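Local coordinates for DBF2 kinase activator protein MOB1 (Saccharomyces cerevisiae, PDB 2HJN), which activates the DBF2 protein kinase as its binding subunit, allowing CDC15 to phosphorylate it in the mitotic exit network of late anaphase, at residues C101-M109 with S129-E137. Numbering follows the deposited sequence.
Sequences CSPQTCPRM and SVSAPKYVE. With ZN (zinc ion), chain B.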
loop_
_atom_site.group_PDB
_atom_site.type_symbol
_atom_site.label_atom_id
_atom_site.label_comp_id
_atom_site.label_asym_id
_atom_site.label_seq_id
_atom_site.Cartn_x
_atom_site.Cartn_y
_atom_site.Cartn_z
ATOM N N CYS A 101 -7.985 0.051 -11.544
ATOM C CA CYS A 101 -8.018 -1.109 -12.456
ATOM C C CYS A 101 -9.379 -1.817 -12.351
ATOM O O CYS A 101 -9.638 -2.608 -11.450
ATOM C CB CYS A 101 -6.854 -2.046 -12.163
ATOM S SG CYS A 101 -6.716 -3.449 -13.264
ATOM N N SER A 102 -10.258 -1.487 -13.293
ATOM C CA SER A 102 -11.607 -2.071 -13.391
ATOM C C SER A 102 -11.813 -2.756 -14.759
ATOM O O SER A 102 -11.001 -2.616 -15.654
ATOM C CB SER A 102 -12.691 -0.977 -13.228
ATOM O OG SER A 102 -12.750 -0.159 -14.391
ATOM N N PRO A 103 -12.914 -3.529 -14.910
ATOM C CA PRO A 103 -13.160 -4.124 -16.207
ATOM C C PRO A 103 -13.389 -3.102 -17.330
ATOM O O PRO A 103 -13.261 -3.481 -18.501
ATOM C CB PRO A 103 -14.426 -4.930 -15.986
ATOM C CG PRO A 103 -14.455 -5.222 -14.616
ATOM C CD PRO A 103 -13.918 -3.976 -13.930
ATOM N N GLN A 104 -13.710 -1.842 -16.988
ATOM C CA GLN A 104 -13.794 -0.755 -18.018
ATOM C C GLN A 104 -12.484 -0.091 -18.350
ATOM O O GLN A 104 -12.261 0.268 -19.507
ATOM C CB GLN A 104 -14.886 0.278 -17.676
ATOM C CG GLN A 104 -16.198 -0.457 -17.326
ATOM C CD GLN A 104 -16.947 -0.962 -18.552
ATOM O OE1 GLN A 104 -17.127 -2.187 -18.763
ATOM N NE2 GLN A 104 -17.389 -0.014 -19.385
ATOM N N THR A 105 -11.573 0.078 -17.379
ATOM C CA THR A 105 -10.246 0.627 -17.767
ATOM C C THR A 105 -9.388 -0.418 -18.457
ATOM O O THR A 105 -8.647 -0.102 -19.390
ATOM C CB THR A 105 -9.425 1.211 -16.553
ATOM O OG1 THR A 105 -9.156 0.156 -15.613
ATOM C CG2 THR A 105 -10.222 2.330 -15.875
ATOM N N CYS A 106 -9.469 -1.653 -17.980
ATOM C CA CYS A 106 -8.598 -2.723 -18.475
ATOM C C CYS A 106 -9.423 -3.975 -18.834
ATOM O O CYS A 106 -9.471 -4.950 -18.044
ATOM C CB CYS A 106 -7.452 -3.051 -17.447
ATOM S SG CYS A 106 -6.542 -1.608 -16.814
ATOM N N PRO A 107 -10.041 -3.975 -20.062
ATOM C CA PRO A 107 -10.862 -5.091 -20.513
ATOM C C PRO A 107 -10.136 -6.418 -20.829
ATOM O O PRO A 107 -10.812 -7.421 -21.007
ATOM C CB PRO A 107 -11.588 -4.543 -21.770
ATOM C CG PRO A 107 -10.843 -3.362 -22.202
ATOM C CD PRO A 107 -9.986 -2.863 -21.051
ATOM N N ARG A 108 -8.803 -6.398 -20.922
ATOM C CA ARG A 108 -8.005 -7.572 -21.157
ATOM C C ARG A 108 -6.787 -7.502 -20.217
ATOM O O ARG A 108 -6.294 -6.412 -19.876
ATOM C CB ARG A 108 -7.497 -7.632 -22.604
ATOM C CG ARG A 108 -8.559 -7.879 -23.685
ATOM C CD ARG A 108 -7.856 -7.862 -25.089
ATOM N NE ARG A 108 -7.077 -6.628 -25.307
ATOM C CZ ARG A 108 -5.987 -6.517 -26.083
ATOM N NH1 ARG A 108 -5.501 -7.581 -26.732
ATOM N NH2 ARG A 108 -5.370 -5.330 -26.199
HETATM N N MSE A 109 -6.268 -8.658 -19.856
HETATM C CA MSE A 109 -5.051 -8.685 -19.015
HETATM C C MSE A 109 -3.855 -8.516 -19.954
HETATM O O MSE A 109 -3.383 -9.489 -20.540
HETATM C CB MSE A 109 -4.993 -9.978 -18.180
HETATM C CG MSE A 109 -3.746 -10.139 -17.331
HETATM SE SE MSE A 109 -3.612 -8.766 -15.911
HETATM C CE MSE A 109 -2.182 -9.754 -15.052
ATOM N N SER A 129 -9.315 -14.943 -22.661
ATOM C CA SER A 129 -9.318 -13.518 -22.372
ATOM C C SER A 129 -10.326 -13.122 -21.234
ATOM O O SER A 129 -11.516 -13.534 -21.224
ATOM C CB SER A 129 -9.608 -12.771 -23.694
ATOM O OG SER A 129 -9.957 -11.405 -23.494
ATOM N N VAL A 130 -9.813 -12.361 -20.257
ATOM C CA VAL A 130 -10.566 -11.842 -19.109
ATOM C C VAL A 130 -10.046 -10.427 -18.761
ATOM O O VAL A 130 -8.960 -10.027 -19.186
ATOM C CB VAL A 130 -10.482 -12.796 -17.817
ATOM C CG1 VAL A 130 -11.176 -14.126 -18.059
ATOM C CG2 VAL A 130 -9.045 -13.040 -17.357
ATOM N N SER A 131 -10.826 -9.646 -18.013
ATOM C CA SER A 131 -10.425 -8.228 -17.689
ATOM C C SER A 131 -9.226 -8.326 -16.737
ATOM O O SER A 131 -9.035 -9.390 -16.143
ATOM C CB SER A 131 -11.595 -7.488 -17.051
ATOM O OG SER A 131 -11.835 -7.955 -15.722
ATOM N N ALA A 132 -8.412 -7.284 -16.582
ATOM C CA ALA A 132 -7.204 -7.405 -15.722
ATOM C C ALA A 132 -7.615 -7.705 -14.272
ATOM O O ALA A 132 -7.056 -8.573 -13.640
ATOM C CB ALA A 132 -6.353 -6.126 -15.772
ATOM N N PRO A 133 -8.588 -6.967 -13.719
ATOM C CA PRO A 133 -8.890 -7.288 -12.289
ATOM C C PRO A 133 -9.505 -8.685 -12.041
ATOM O O PRO A 133 -9.300 -9.268 -10.978
ATOM C CB PRO A 133 -9.843 -6.175 -11.896
ATOM C CG PRO A 133 -10.554 -5.827 -13.241
ATOM C CD PRO A 133 -9.435 -5.873 -14.224
ATOM N N LYS A 134 -10.257 -9.232 -13.017
ATOM C CA LYS A 134 -10.728 -10.603 -12.918
ATOM C C LYS A 134 -9.580 -11.592 -12.934
ATOM O O LYS A 134 -9.573 -12.510 -12.133
ATOM C CB LYS A 134 -11.732 -10.953 -14.048
ATOM C CG LYS A 134 -12.293 -12.395 -13.964
ATOM C CD LYS A 134 -13.380 -12.387 -12.866
ATOM C CE LYS A 134 -14.219 -13.619 -12.855
ATOM N NZ LYS A 134 -15.401 -13.324 -11.996
ATOM N N TYR A 135 -8.641 -11.400 -13.866
ATOM C CA TYR A 135 -7.411 -12.157 -13.971
ATOM C C TYR A 135 -6.627 -12.166 -12.627
ATOM O O TYR A 135 -6.295 -13.225 -12.080
ATOM C CB TYR A 135 -6.515 -11.565 -15.079
ATOM C CG TYR A 135 -5.264 -12.412 -15.278
ATOM C CD1 TYR A 135 -4.219 -12.336 -14.357
ATOM C CD2 TYR A 135 -5.157 -13.331 -16.311
ATOM C CE1 TYR A 135 -3.099 -13.088 -14.473
ATOM C CE2 TYR A 135 -4.004 -14.111 -16.447
ATOM C CZ TYR A 135 -2.988 -13.980 -15.497
ATOM O OH TYR A 135 -1.822 -14.718 -15.538
ATOM N N VAL A 136 -6.382 -10.966 -12.107
ATOM C CA VAL A 136 -5.557 -10.793 -10.900
ATOM C C VAL A 136 -6.222 -11.445 -9.681
ATOM O O VAL A 136 -5.602 -12.248 -8.967
ATOM C CB VAL A 136 -5.188 -9.292 -10.673
ATOM C CG1 VAL A 136 -4.360 -9.099 -9.334
ATOM C CG2 VAL A 136 -4.369 -8.805 -11.845
ATOM N N GLU A 137 -7.520 -11.199 -9.540
ATOM C CA GLU A 137 -8.313 -11.853 -8.525
ATOM C C GLU A 137 -8.197 -13.369 -8.551
ATOM O O GLU A 137 -7.895 -13.979 -7.524
ATOM C CB GLU A 137 -9.790 -11.385 -8.620
ATOM C CG GLU A 137 -10.741 -12.012 -7.601
ATOM C CD GLU A 137 -10.593 -11.463 -6.191
ATOM O OE1 GLU A 137 -10.319 -10.270 -6.074
ATOM O OE2 GLU A 137 -10.788 -12.209 -5.190
HETATM ZN ZN ZN B . -5.387 -2.485 -14.982
HETATM O O HOH W 1 -6.776 -11.403 -21.115
#
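Cys-106 O accepts a nearly straight hydrogen bond from Ala-132 N (3.0 Å, 165° at the hydrogen), tying the zinc-binding loop of the Mob1/phocein fold to the N-terminus of helix 132-147. Cys-101 and Cys-106 supply two thiolate ligands; His-183 and His-188 complete the site. Ala-132 suits this place because its short CB fits beside the metal site, 3.7 Å from Cys-101 SG. Ser-131 is the N-cap, its OG weakly accepting from Lys-134 N, while Pro-133, needing no N-H donor in the first turn, lays its CG 3.9 Å from Pro-103 CD.

Met-109 (selenomethionine in this crystal) packs on the broad, flat ring of Tyr-135, its CB 3.8 Å from Tyr-135 CG. Met-109 CG, anti to the backbone N (chi1 177°), makes a CH-pi contact over one ring face, 3.6 Å from the centroid. The long unbranched chain bends at chi2 (65°), bringing SE against Ala-132 CB and oblique to the ring, a Met-aromatic contact. With an alanine for Tyr-135, Met-109 CG and SE would probably lose their ring contacts, leaving the tip freer to turn. There, Met-109 CE rests 3.4 Å from Tyr-135 CD1 and 4.0 Å from Val-136 CG2.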